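Local coordinates for GlcNAc Inducible Gene 2, GIG2 (Candida albicans, PDB 6AKZ), which probably acts as an iron-dependent oxygenase of the DUF1479 family, binding a ferric ion in a cupin-type fold, at residues A[265-270]-A[338-343]; A[269-274]-A[356-361]; A[375-380]-A[448-453]. All blocks are in the same frame, centred on the assembly; numbering follows the deposited sequence.

Interaction 1 of 3, residues A[265-270]-A[338-343]; sequences NKSGEG and IPDVKK
Asn265 and Val341 form an isolated antiparallel hydrogen-bonded bridge: Asn265 N donates to Val341 O at 2.9 Å, and Val341 N returns the bond to Asn265 O at 2.8 Å. One residue further on, the CA atoms of Lys266 and Asp340 come within 4.0 Å, and from there side chains rather than backbone pairs hold the two loops together. The carboxylate of Asp340 reaches across and accepts the backbone N-H of Ser267 on OD1, through the lone pair directed away from the other oxygen (Ser267 N to Asp340 OD1 2.8 Å, N-H...O 159°). Its chi1 of -68° sets CG anti to its own carbonyl carbon, beside the backbone N, with OD1 at the Ser267 amide. Lys266 crosses this side chain obliquely, laying CB 3.3 Å from Asp340 OD1, and its CG also lies against the carboxylate. Ser267 works in the reverse direction, its hydroxyl donating to the main chain of the other loop: OG meets Ile338 O at 2.7 Å, in the plane of that carbonyl and on a lone pair. Ser267 is therefore gripped twice, at its amide by a carboxylate and at its hydroxyl by a peptide oxygen. Within its own loop, Lys266 N is taken by Glu269 OE1 at 2.8 Å, the donor standing above the carboxylate plane. Outside the pair of loops, Asn265 is held by Ser263 and by the carbonyl of His366, while Val341 packs on Trp259 and Met89. The geometry is that of a type II beta turn, Lys266 to Glu269, with Gly268 at its third position (phi 86°) and Glu269 N bonded to Lys266 O. The bonds from Ser267 tie this turn to the loop that follows strand 336-337, just before strand 272-274 of the cupin-type fold.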
ATOM      1  N   ASN A 265      10.487 -15.440  12.043  1.00 13.32           N
ATOM      2  CA  ASN A 265       9.925 -16.497  11.148  1.00 12.54           C
ATOM      3  C   ASN A 265      10.750 -16.590   9.887  1.00 15.15           C
ATOM      4  O   ASN A 265      11.081 -15.560   9.311  1.00 15.02           O
ATOM      5  CB  ASN A 265       8.499 -16.196  10.745  1.00 14.07           C
ATOM      6  CG  ASN A 265       7.628 -15.867  11.941  1.00 14.56           C
ATOM      7  OD1 ASN A 265       7.554 -14.669  12.342  1.00 16.26           O
ATOM      8  ND2 ASN A 265       7.088 -16.891  12.627  1.00 12.73           N
ATOM      9  N   LYS A 266      11.134 -17.780   9.497  1.00 13.56           N
ATOM     10  CA  LYS A 266      12.070 -17.940   8.343  1.00 15.05           C
ATOM     11  C   LYS A 266      11.215 -17.837   7.068  1.00 15.43           C
ATOM     12  O   LYS A 266      10.043 -17.831   7.200  1.00 14.46           O
ATOM     13  CB  LYS A 266      12.712 -19.289   8.360  1.00 17.74           C
ATOM     14  CG  LYS A 266      13.758 -19.381   9.447  1.00 21.61           C
ATOM     15  CD  LYS A 266      14.337 -20.790   9.482  1.00 27.27           C
ATOM     16  CE  LYS A 266      15.131 -21.056  10.730  1.00 32.18           C
ATOM     17  NZ  LYS A 266      14.181 -21.485  11.810  1.00 39.21           N
ATOM     18  N   SER A 267      11.825 -17.616   5.904  1.00 15.61           N
ATOM     19  CA  SER A 267      11.075 -17.491   4.618  1.00 15.26           C
ATOM     20  C   SER A 267      10.093 -18.614   4.496  1.00 14.82           C
ATOM     21  O   SER A 267      10.440 -19.781   4.813  1.00 17.24           O
ATOM     22  CB  SER A 267      12.022 -17.503   3.390  1.00 16.36           C
ATOM     23  OG  SER A 267      12.974 -16.530   3.497  1.00 18.85           O
ATOM     24  N   GLY A 268       8.876 -18.338   4.084  1.00 15.85           N
ATOM     25  CA  GLY A 268       7.868 -19.391   3.920  1.00 15.51           C
ATOM     26  C   GLY A 268       7.061 -19.756   5.171  1.00 16.77           C
ATOM     27  O   GLY A 268       6.096 -20.482   5.100  1.00 17.74           O
ATOM     28  N   GLU A 269       7.478 -19.306   6.351  1.00 17.60           N
ATOM     29  CA  GLU A 269       6.783 -19.698   7.587  1.00 17.23           C
ATOM     30  C   GLU A 269       5.688 -18.696   7.920  1.00 16.77           C
ATOM     31  O   GLU A 269       5.854 -17.894   8.832  1.00 17.42           O
ATOM     32  CB  GLU A 269       7.805 -19.787   8.753  1.00 17.19           C
ATOM     33  CG  GLU A 269       8.842 -20.865   8.538  1.00 19.14           C
ATOM     34  CD  GLU A 269       9.899 -21.037   9.679  1.00 20.70           C
ATOM     35  OE1 GLU A 269      10.048 -20.155  10.607  1.00 22.50           O
ATOM     36  OE2 GLU A 269      10.564 -22.153   9.637  1.00 21.37           O
ATOM     37  N   GLY A 270       4.598 -18.735   7.186  1.00 15.51           N
ATOM     38  CA  GLY A 270       3.494 -17.880   7.496  1.00 17.96           C
ATOM     39  C   GLY A 270       3.793 -16.397   7.425  1.00 19.50           C
ATOM     40  O   GLY A 270       3.255 -15.615   8.174  1.00 22.30           O
ATOM     41  N   ILE A 338       9.626 -13.356   1.238  1.00 12.70           N
ATOM     42  CA  ILE A 338      10.632 -12.426   1.808  1.00 12.59           C
ATOM     43  C   ILE A 338      11.728 -13.186   2.551  1.00 14.20           C
ATOM     44  O   ILE A 338      11.560 -14.369   2.858  1.00 14.24           O
ATOM     45  CB  ILE A 338       9.984 -11.367   2.712  1.00 13.33           C
ATOM     46  CG1 ILE A 338       9.257 -12.051   3.881  1.00 11.60           C
ATOM     47  CG2 ILE A 338       9.148 -10.426   1.837  1.00 14.72           C
ATOM     48  CD1 ILE A 338       8.855 -11.053   4.911  1.00 13.75           C
ATOM     49  N   PRO A 339      12.886 -12.534   2.793  1.00 15.78           N
ATOM     50  CA  PRO A 339      13.970 -13.105   3.643  1.00 16.16           C
ATOM     51  C   PRO A 339      13.471 -13.417   5.034  1.00 15.32           C
ATOM     52  O   PRO A 339      12.359 -13.016   5.442  1.00 16.28           O
ATOM     53  CB  PRO A 339      15.124 -12.058   3.576  1.00 17.02           C
ATOM     54  CG  PRO A 339      14.629 -10.954   2.704  1.00 17.35           C
ATOM     55  CD  PRO A 339      13.265 -11.232   2.222  1.00 17.02           C
ATOM     56  N   ASP A 340      14.242 -14.252   5.723  1.00 16.33           N
ATOM     57  CA  ASP A 340      13.975 -14.578   7.141  1.00 14.64           C
ATOM     58  C   ASP A 340      13.658 -13.277   7.899  1.00 12.89           C
ATOM     59  O   ASP A 340      14.303 -12.279   7.684  1.00 13.92           O
ATOM     60  CB  ASP A 340      15.190 -15.278   7.777  1.00 15.98           C
ATOM     61  CG  ASP A 340      15.419 -16.682   7.205  1.00 19.53           C
ATOM     62  OD1 ASP A 340      14.522 -17.287   6.505  1.00 18.08           O
ATOM     63  OD2 ASP A 340      16.552 -17.184   7.460  1.00 20.70           O
ATOM     64  N   VAL A 341      12.596 -13.288   8.664  1.00 12.58           N
ATOM     65  CA  VAL A 341      12.161 -12.120   9.432  1.00 14.34           C
ATOM     66  C   VAL A 341      12.627 -12.295  10.872  1.00 14.37           C
ATOM     67  O   VAL A 341      12.376 -13.359  11.474  1.00 14.34           O
ATOM     68  CB  VAL A 341      10.615 -12.058   9.414  1.00 17.90           C
ATOM     69  CG1 VAL A 341      10.075 -10.996  10.327  1.00 20.58           C
ATOM     70  CG2 VAL A 341      10.154 -11.828   7.998  1.00 21.50           C
ATOM     71  N   LYS A 342      13.255 -11.250  11.404  1.00 14.41           N
ATOM     72  CA  LYS A 342      13.631 -11.155  12.804  1.00 14.80           C
ATOM     73  C   LYS A 342      12.736 -10.103  13.549  1.00 15.36           C
ATOM     74  O   LYS A 342      12.366  -9.066  13.024  1.00 11.85           O
ATOM     75  CB  LYS A 342      15.122 -10.824  12.909  1.00 18.36           C
ATOM     76  CG  LYS A 342      16.037 -11.839  12.201  1.00 20.45           C
ATOM     77  CD  LYS A 342      15.993 -13.174  12.904  1.00 25.52           C
ATOM     78  CE  LYS A 342      17.126 -14.137  12.411  1.00 26.85           C
ATOM     79  NZ  LYS A 342      16.595 -15.149  11.430  1.00 29.00           N
ATOM     80  N   LYS A 343      12.444 -10.376  14.793  1.00 16.60           N
ATOM     81  CA  LYS A 343      11.765  -9.370  15.718  1.00 15.43           C
ATOM     82  C   LYS A 343      12.378  -7.985  15.591  1.00 15.55           C
ATOM     83  O   LYS A 343      13.588  -7.856  15.554  1.00 16.84           O
ATOM     84  CB  LYS A 343      11.931  -9.809  17.185  1.00 16.80           C
ATOM     85  CG  LYS A 343      11.168 -11.024  17.508  1.00 18.79           C
ATOM     86  CD  LYS A 343      11.461 -11.473  18.938  1.00 19.66           C
ATOM     87  CE  LYS A 343      10.611 -12.696  19.243  1.00 20.13           C
ATOM     88  NZ  LYS A 343      10.832 -13.176  20.641  1.00 23.52           N
TER

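Interaction 2 of 3, residues A[269-274]-A[356-361]; sequences EGTLRV and EVDREH
Arg273, Asp358 and Glu356 bury the most surface here, and the first and last face each other as an antiparallel hydrogen-bonded pair. Arg273 N donates to Glu356 O (2.8 Å), and Glu356 N to Arg273 O. Their side chains run side by side on the same face of the sheet. Arg273 bends at chi3 (43°), which places NE for a salt bridge with Glu356 OE2 at 2.9 Å. That bond is almost straight (177°) and lies in the guanidinium plane, although the two flat groups are tilted 39° apart. Asp358 crosses Arg273 at about a right angle, its OD1 3.1 Å from Arg273 CD; the opposite charges are too far apart for a second salt bridge, but their proximity may stabilise the buried carboxylate. Its other oxygen has two donors from one residue: Thr271 N reaches OD2 at 2.8 Å on the anti lone pair, and Thr271 OG1 reaches OD2 at 2.7 Å, nearly in line with the C-O bond. Further along, Glu269 O lies over one face of the His361 ring, offset toward the rim, and Gly270 CA makes an off-centre CH-pi contact, 4.3 Å from the ring centroid. Strand 272-274 runs between strands 336-337 and 355-357 in a small antiparallel sheet; Leu272 packs on Val347 and Trp349 of strand 346-350, while Asp358 O bonds to Arg181 of strand 178-181.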
ATOM      1  N   GLU A 269       7.478 -19.306   6.351  1.00 17.60           N
ATOM      2  CA  GLU A 269       6.783 -19.698   7.587  1.00 17.23           C
ATOM      3  C   GLU A 269       5.688 -18.696   7.920  1.00 16.77           C
ATOM      4  O   GLU A 269       5.854 -17.894   8.832  1.00 17.42           O
ATOM      5  CB  GLU A 269       7.805 -19.787   8.753  1.00 17.19           C
ATOM      6  CG  GLU A 269       8.842 -20.865   8.538  1.00 19.14           C
ATOM      7  CD  GLU A 269       9.899 -21.037   9.679  1.00 20.70           C
ATOM      8  OE1 GLU A 269      10.048 -20.155  10.607  1.00 22.50           O
ATOM      9  OE2 GLU A 269      10.564 -22.153   9.637  1.00 21.37           O
ATOM     10  N   GLY A 270       4.598 -18.735   7.186  1.00 15.51           N
ATOM     11  CA  GLY A 270       3.494 -17.880   7.496  1.00 17.96           C
ATOM     12  C   GLY A 270       3.793 -16.397   7.425  1.00 19.50           C
ATOM     13  O   GLY A 270       3.255 -15.615   8.174  1.00 22.30           O
ATOM     14  N   THR A 271       4.622 -16.016   6.452  1.00 18.93           N
ATOM     15  CA  THR A 271       4.994 -14.614   6.245  1.00 21.22           C
ATOM     16  C   THR A 271       4.324 -13.928   5.037  1.00 18.40           C
ATOM     17  O   THR A 271       3.113 -14.022   4.841  1.00 22.71           O
ATOM     18  CB  THR A 271       6.522 -14.454   6.118  1.00 26.77           C
ATOM     19  OG1 THR A 271       7.033 -15.436   5.207  1.00 28.82           O
ATOM     20  CG2 THR A 271       7.189 -14.630   7.473  1.00 29.56           C
ATOM     21  N   LEU A 272       5.142 -13.235   4.244  1.00 18.61           N
ATOM     22  CA  LEU A 272       4.725 -12.491   3.083  1.00 14.74           C
ATOM     23  C   LEU A 272       5.530 -12.981   1.869  1.00 14.95           C
ATOM     24  O   LEU A 272       6.695 -13.356   2.002  1.00 12.95           O
ATOM     25  CB  LEU A 272       5.017 -11.008   3.343  1.00 15.23           C
ATOM     26  CG  LEU A 272       4.633  -9.972   2.240  1.00 15.11           C
ATOM     27  CD1 LEU A 272       3.155  -9.887   2.050  1.00 17.92           C
ATOM     28  CD2 LEU A 272       5.265  -8.644   2.616  1.00 16.84           C
ATOM     29  N   ARG A 273       4.876 -12.972   0.735  1.00 12.81           N
ATOM     30  CA  ARG A 273       5.468 -13.244  -0.558  1.00 13.66           C
ATOM     31  C   ARG A 273       5.207 -11.992  -1.440  1.00 12.44           C
ATOM     32  O   ARG A 273       4.176 -11.403  -1.375  1.00 11.54           O
ATOM     33  CB  ARG A 273       4.908 -14.497  -1.192  1.00 16.11           C
ATOM     34  CG  ARG A 273       5.171 -15.688  -0.308  1.00 18.25           C
ATOM     35  CD  ARG A 273       4.459 -16.925  -0.703  1.00 22.47           C
ATOM     36  NE  ARG A 273       4.421 -17.247  -2.105  1.00 23.66           N
ATOM     37  CZ  ARG A 273       5.369 -17.864  -2.764  1.00 26.01           C
ATOM     38  NH1 ARG A 273       6.532 -18.175  -2.196  1.00 31.13           N
ATOM     39  NH2 ARG A 273       5.174 -18.144  -4.011  1.00 27.79           N
ATOM     40  N   VAL A 274       6.197 -11.658  -2.243  1.00 11.95           N
ATOM     41  CA  VAL A 274       6.114 -10.512  -3.084  1.00 12.34           C
ATOM     42  C   VAL A 274       6.666 -10.815  -4.484  1.00 12.24           C
ATOM     43  O   VAL A 274       7.394 -11.799  -4.652  1.00 11.88           O
ATOM     44  CB  VAL A 274       7.009  -9.363  -2.508  1.00 13.71           C
ATOM     45  CG1 VAL A 274       6.451  -8.859  -1.202  1.00 12.96           C
ATOM     46  CG2 VAL A 274       8.457  -9.810  -2.261  1.00 15.83           C
ATOM     47  N   GLU A 356       1.257 -11.621  -1.650  1.00 14.06           N
ATOM     48  CA  GLU A 356       0.269 -12.553  -0.981  1.00 15.76           C
ATOM     49  C   GLU A 356       0.926 -13.063   0.287  1.00 18.30           C
ATOM     50  O   GLU A 356       2.120 -12.886   0.492  1.00 20.86           O
ATOM     51  CB  GLU A 356      -0.017 -13.758  -1.892  1.00 17.14           C
ATOM     52  CG  GLU A 356       1.218 -14.471  -2.365  1.00 20.35           C
ATOM     53  CD  GLU A 356       1.000 -15.715  -3.261  1.00 25.50           C
ATOM     54  OE1 GLU A 356      -0.135 -15.962  -3.710  1.00 32.27           O
ATOM     55  OE2 GLU A 356       2.013 -16.449  -3.497  1.00 24.82           O
ATOM     56  N   VAL A 357       0.137 -13.661   1.165  1.00 22.02           N
ATOM     57  CA  VAL A 357       0.692 -14.330   2.381  1.00 25.29           C
ATOM     58  C   VAL A 357       0.939 -15.783   2.081  1.00 26.28           C
ATOM     59  O   VAL A 357       0.386 -16.360   1.149  1.00 21.24           O
ATOM     60  CB  VAL A 357      -0.152 -14.227   3.647  1.00 30.98           C
ATOM     61  CG1 VAL A 357       0.115 -12.890   4.332  1.00 33.83           C
ATOM     62  CG2 VAL A 357      -1.598 -14.498   3.339  1.00 32.44           C
ATOM     63  N   ASP A 358       1.844 -16.386   2.821  1.00 26.96           N
ATOM     64  CA  ASP A 358       2.140 -17.799   2.645  1.00 27.35           C
ATOM     65  C   ASP A 358       0.873 -18.634   2.910  1.00 24.93           C
ATOM     66  O   ASP A 358       0.119 -18.347   3.871  1.00 25.18           O
ATOM     67  CB  ASP A 358       3.231 -18.256   3.632  1.00 25.75           C
ATOM     68  CG  ASP A 358       4.616 -17.840   3.241  1.00 28.11           C
ATOM     69  OD1 ASP A 358       5.023 -18.164   2.112  1.00 30.31           O
ATOM     70  OD2 ASP A 358       5.370 -17.299   4.121  1.00 20.48           O
ATOM     71  N   ARG A 359       0.646 -19.613   2.024  1.00 28.12           N
ATOM     72  CA  ARG A 359      -0.485 -20.571   2.128  1.00 28.44           C
ATOM     73  C   ARG A 359      -0.395 -21.362   3.467  1.00 25.52           C
ATOM     74  O   ARG A 359      -1.358 -21.506   4.233  1.00 30.81           O
ATOM     75  CB  ARG A 359      -0.444 -21.539   0.897  1.00 27.99           C
ATOM     76  N   GLU A 360       0.780 -21.800   3.789  1.00 25.06           N
ATOM     77  CA  GLU A 360       0.952 -22.588   4.981  1.00 26.25           C
ATOM     78  C   GLU A 360       1.913 -21.978   5.968  1.00 21.41           C
ATOM     79  O   GLU A 360       2.706 -21.187   5.596  1.00 20.79           O
ATOM     80  CB  GLU A 360       1.566 -23.918   4.556  1.00 35.73           C
ATOM     81  CG  GLU A 360       0.767 -24.780   3.607  1.00 39.53           C
ATOM     82  CD  GLU A 360      -0.569 -25.132   4.169  1.00 46.15           C
ATOM     83  OE1 GLU A 360      -0.667 -25.400   5.365  1.00 56.38           O
ATOM     84  OE2 GLU A 360      -1.540 -25.162   3.421  1.00 57.17           O
ATOM     85  N   HIS A 361       1.835 -22.407   7.232  1.00 17.65           N
ATOM     86  CA  HIS A 361       2.748 -21.963   8.270  1.00 15.60           C
ATOM     87  C   HIS A 361       3.179 -23.170   9.075  1.00 14.84           C
ATOM     88  O   HIS A 361       2.507 -23.564   9.983  1.00 13.75           O
ATOM     89  CB  HIS A 361       2.154 -20.954   9.213  1.00 15.71           C
ATOM     90  CG  HIS A 361       3.114 -20.516  10.273  1.00 13.75           C
ATOM     91  ND1 HIS A 361       2.767 -19.686  11.311  1.00 16.13           N
ATOM     92  CD2 HIS A 361       4.404 -20.824  10.457  1.00 12.29           C
ATOM     93  CE1 HIS A 361       3.817 -19.496  12.082  1.00 13.33           C
ATOM     94  NE2 HIS A 361       4.828 -20.157  11.568  1.00 16.20           N
TER
HETATM   95  O   HOH W   1       8.019 -19.696  12.406  1.00 16.22           O

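Interaction 3 of 3, residues A[375-380]-A[448-453]; sequences TPLSIT and AKIRSI
The peptide group joining Ser378 to Ile379 is the flat group at the centre of this contact, and Ile450 covers one of its faces: the terminal methyl CD1 stands almost directly above the amide nitrogen, with Ile450 CD1 to Ile379 N 3.5 Å and Ile450 CD1 to Ser378 C 3.7 Å. This is loop-on-helix packing: a chain that turns a corner at Leu377, between strand 367-371 and helix 382-394 of the cupin-type fold, rests on helix 445-460. The other flat group, the Arg451 guanidinium, is directed elsewhere, with NE in a salt bridge to Asp167 and NH1 on the carbonyl of Glu438. No hydrogen bond crosses the contact, which is mainly apolar. Ile450 points at the loop and is flanked by Leu377 and Ile379. Its chi1 of -165° carries CG1 anti to the backbone N, and from CG1 the chain continues to the methyl above the peptide. Leu377 slides past Ile450 in the opposite direction, bringing Leu377 CG to 4.0 Å from Ile450 CG1. Ile379 reaches Ile450 through its terminal methyl, the CD1 atoms of Ile379 and Ile450 lying 3.8 Å apart. One helical turn on, Ile453 offers CG2 to the same Ile379 methyl, while Tyr468 of helix 466-474 touches both Ile379 and Ile453. Strand 166-167 also borders the packing, with Asp167 touching Leu377 and Ile450, and the backbone of Ile379 is hydrogen-bonded to Leu165 just before that strand. Arg451 contributes its aliphatic stem rather than its charge, crossing Leu377 at about a right angle with Arg451 CG 3.8 Å from Leu377 CD2.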
ATOM      1  N   THR A 375       1.146   6.876   5.099  1.00 10.55           N
ATOM      2  CA  THR A 375      -0.044   7.590   4.729  1.00 13.69           C
ATOM      3  C   THR A 375       0.340   9.093   4.811  1.00 13.38           C
ATOM      4  O   THR A 375       0.338   9.715   5.867  1.00 15.03           O
ATOM      5  CB  THR A 375      -1.144   7.281   5.749  1.00 13.93           C
ATOM      6  OG1 THR A 375      -1.366   5.865   5.800  1.00 17.13           O
ATOM      7  CG2 THR A 375      -2.417   8.005   5.394  1.00 15.03           C
ATOM      8  N   PRO A 376       0.713   9.695   3.683  1.00 12.56           N
ATOM      9  CA  PRO A 376       1.104  11.105   3.743  1.00 11.98           C
ATOM     10  C   PRO A 376      -0.077  12.040   3.947  1.00 11.81           C
ATOM     11  O   PRO A 376      -1.211  11.733   3.529  1.00 12.02           O
ATOM     12  CB  PRO A 376       1.751  11.337   2.342  1.00 12.62           C
ATOM     13  CG  PRO A 376       0.950  10.351   1.439  1.00 13.13           C
ATOM     14  CD  PRO A 376       0.747   9.120   2.326  1.00 12.46           C
ATOM     15  N   LEU A 377       0.234  13.164   4.577  1.00 10.95           N
ATOM     16  CA  LEU A 377      -0.702  14.242   4.655  1.00 12.38           C
ATOM     17  C   LEU A 377      -1.008  14.699   3.231  1.00 12.83           C
ATOM     18  O   LEU A 377      -0.138  15.170   2.513  1.00 15.10           O
ATOM     19  CB  LEU A 377      -0.215  15.393   5.545  1.00 12.55           C
ATOM     20  CG  LEU A 377      -1.126  16.662   5.532  1.00 14.65           C
ATOM     21  CD1 LEU A 377      -2.468  16.303   6.143  1.00 16.19           C
ATOM     22  CD2 LEU A 377      -0.397  17.689   6.419  1.00 14.93           C
ATOM     23  N   SER A 378      -2.199  14.467   2.815  1.00 13.87           N
ATOM     24  CA  SER A 378      -2.592  14.739   1.397  1.00 13.09           C
ATOM     25  C   SER A 378      -4.032  14.896   1.271  1.00 13.45           C
ATOM     26  O   SER A 378      -4.827  14.518   2.155  1.00 13.03           O
ATOM     27  CB  SER A 378      -2.059  13.616   0.430  1.00 14.99           C
ATOM     28  OG  SER A 378      -2.846  12.454   0.586  1.00 18.29           O
ATOM     29  N   ILE A 379      -4.448  15.475   0.169  1.00 13.29           N
ATOM     30  CA  ILE A 379      -5.899  15.845   0.035  1.00 14.20           C
ATOM     31  C   ILE A 379      -6.890  14.676   0.190  1.00 13.51           C
ATOM     32  O   ILE A 379      -7.950  14.829   0.844  1.00 13.74           O
ATOM     33  CB  ILE A 379      -6.130  16.681  -1.220  1.00 15.25           C
ATOM     34  CG1 ILE A 379      -7.455  17.404  -1.157  1.00 15.64           C
ATOM     35  CG2 ILE A 379      -6.040  15.898  -2.509  1.00 14.41           C
ATOM     36  CD1 ILE A 379      -7.467  18.487  -0.102  1.00 17.19           C
ATOM     37  N   THR A 380      -6.525  13.490  -0.284  1.00 13.37           N
ATOM     38  CA  THR A 380      -7.449  12.316  -0.185  1.00 14.94           C
ATOM     39  C   THR A 380      -7.314  11.631   1.191  1.00 14.03           C
ATOM     40  O   THR A 380      -7.954  10.620   1.370  1.00 13.35           O
ATOM     41  CB  THR A 380      -7.300  11.307  -1.340  1.00 16.73           C
ATOM     42  OG1 THR A 380      -5.977  10.715  -1.338  1.00 17.71           O
ATOM     43  CG2 THR A 380      -7.528  11.965  -2.727  1.00 17.26           C
ATOM     44  N   ALA A 448       2.422  23.815   2.363  1.00 15.51           N
ATOM     45  CA  ALA A 448       1.710  24.809   3.195  1.00 15.90           C
ATOM     46  C   ALA A 448       0.199  24.739   3.024  1.00 13.65           C
ATOM     47  O   ALA A 448      -0.571  24.776   4.014  1.00 14.12           O
ATOM     48  CB  ALA A 448       2.178  26.228   2.938  1.00 16.60           C
ATOM     49  N   LYS A 449      -0.268  24.571   1.808  1.00 14.00           N
ATOM     50  CA  LYS A 449      -1.676  24.562   1.569  1.00 14.28           C
ATOM     51  C   LYS A 449      -2.357  23.349   2.193  1.00 15.52           C
ATOM     52  O   LYS A 449      -3.435  23.480   2.797  1.00 13.48           O
ATOM     53  CB  LYS A 449      -1.969  24.625   0.096  1.00 17.67           C
ATOM     54  CG  LYS A 449      -1.535  25.955  -0.553  1.00 19.04           C
ATOM     55  CD  LYS A 449      -1.612  25.784  -2.067  1.00 23.26           C
ATOM     56  CE  LYS A 449      -1.173  27.071  -2.759  1.00 25.55           C
ATOM     57  NZ  LYS A 449      -0.830  26.834  -4.165  1.00 26.63           N
ATOM     58  N   ILE A 450      -1.754  22.154   2.044  1.00 13.79           N
ATOM     59  CA  ILE A 450      -2.426  20.952   2.636  1.00 13.23           C
ATOM     60  C   ILE A 450      -2.490  21.044   4.157  1.00 13.54           C
ATOM     61  O   ILE A 450      -3.477  20.609   4.790  1.00 14.09           O
ATOM     62  CB  ILE A 450      -1.841  19.636   2.079  1.00 13.64           C
ATOM     63  CG1 ILE A 450      -2.761  18.464   2.393  1.00 13.80           C
ATOM     64  CG2 ILE A 450      -0.394  19.429   2.649  1.00 13.98           C
ATOM     65  CD1 ILE A 450      -4.177  18.585   1.859  1.00 14.49           C
ATOM     66  N   ARG A 451      -1.469  21.618   4.772  1.00 12.56           N
ATOM     67  CA  ARG A 451      -1.483  21.797   6.173  1.00 13.05           C
ATOM     68  C   ARG A 451      -2.612  22.724   6.576  1.00 13.17           C
ATOM     69  O   ARG A 451      -3.316  22.446   7.523  1.00 14.57           O
ATOM     70  CB  ARG A 451      -0.146  22.275   6.701  1.00 14.27           C
ATOM     71  CG  ARG A 451       0.923  21.245   6.704  1.00 14.82           C
ATOM     72  CD  ARG A 451       2.208  21.739   7.320  1.00 16.70           C
ATOM     73  NE  ARG A 451       3.273  20.752   7.113  1.00 14.28           N
ATOM     74  CZ  ARG A 451       4.422  20.693   7.746  1.00 17.52           C
ATOM     75  NH1 ARG A 451       4.773  21.609   8.657  1.00 19.34           N
ATOM     76  NH2 ARG A 451       5.273  19.693   7.428  1.00 19.57           N
ATOM     77  N   SER A 452      -2.797  23.813   5.855  1.00 12.31           N
ATOM     78  CA  SER A 452      -3.896  24.706   6.142  1.00 14.50           C
ATOM     79  C   SER A 452      -5.254  24.034   5.990  1.00 13.55           C
ATOM     80  O   SER A 452      -6.163  24.216   6.844  1.00 14.38           O
ATOM     81  CB  SER A 452      -3.817  25.969   5.283  1.00 14.41           C
ATOM     82  OG  SER A 452      -4.990  26.779   5.529  1.00 14.64           O
ATOM     83  N   ILE A 453      -5.417  23.289   4.906  1.00 14.83           N
ATOM     84  CA  ILE A 453      -6.694  22.610   4.637  1.00 15.40           C
ATOM     85  C   ILE A 453      -6.988  21.595   5.774  1.00 17.36           C
ATOM     86  O   ILE A 453      -8.129  21.543   6.307  1.00 16.34           O
ATOM     87  CB  ILE A 453      -6.634  21.958   3.290  1.00 15.82           C
ATOM     88  CG1 ILE A 453      -6.642  23.045   2.192  1.00 15.64           C
ATOM     89  CG2 ILE A 453      -7.780  20.935   3.113  1.00 16.92           C
ATOM     90  CD1 ILE A 453      -6.178  22.534   0.829  1.00 15.12           C
TER

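How the interactions relate
Interactions 1 and 2 form one continuous region, their centres about 9 Å apart: they share Glu269 and Gly270, and Leu272 O probably accepts a hydrogen bond from Ile338 N at 3.0 Å. Interaction 1 ties the turn before strand 272-274 to the loop after strand 336-337; interaction 2 pairs strand 272-274 itself with strand 355-357. The latter carries His355, which with His192 and Asp194 binds the iron; the side chain of Leu272 is about 7 Å from the ion. Interaction 3 follows in sequence, beyond the chain's centre, about 36 Å and 35 Å from interactions 1 and 2 (centres). It packs the loop between strand 367-371 and helix 382-394 on helix 445-460, away from the metal site.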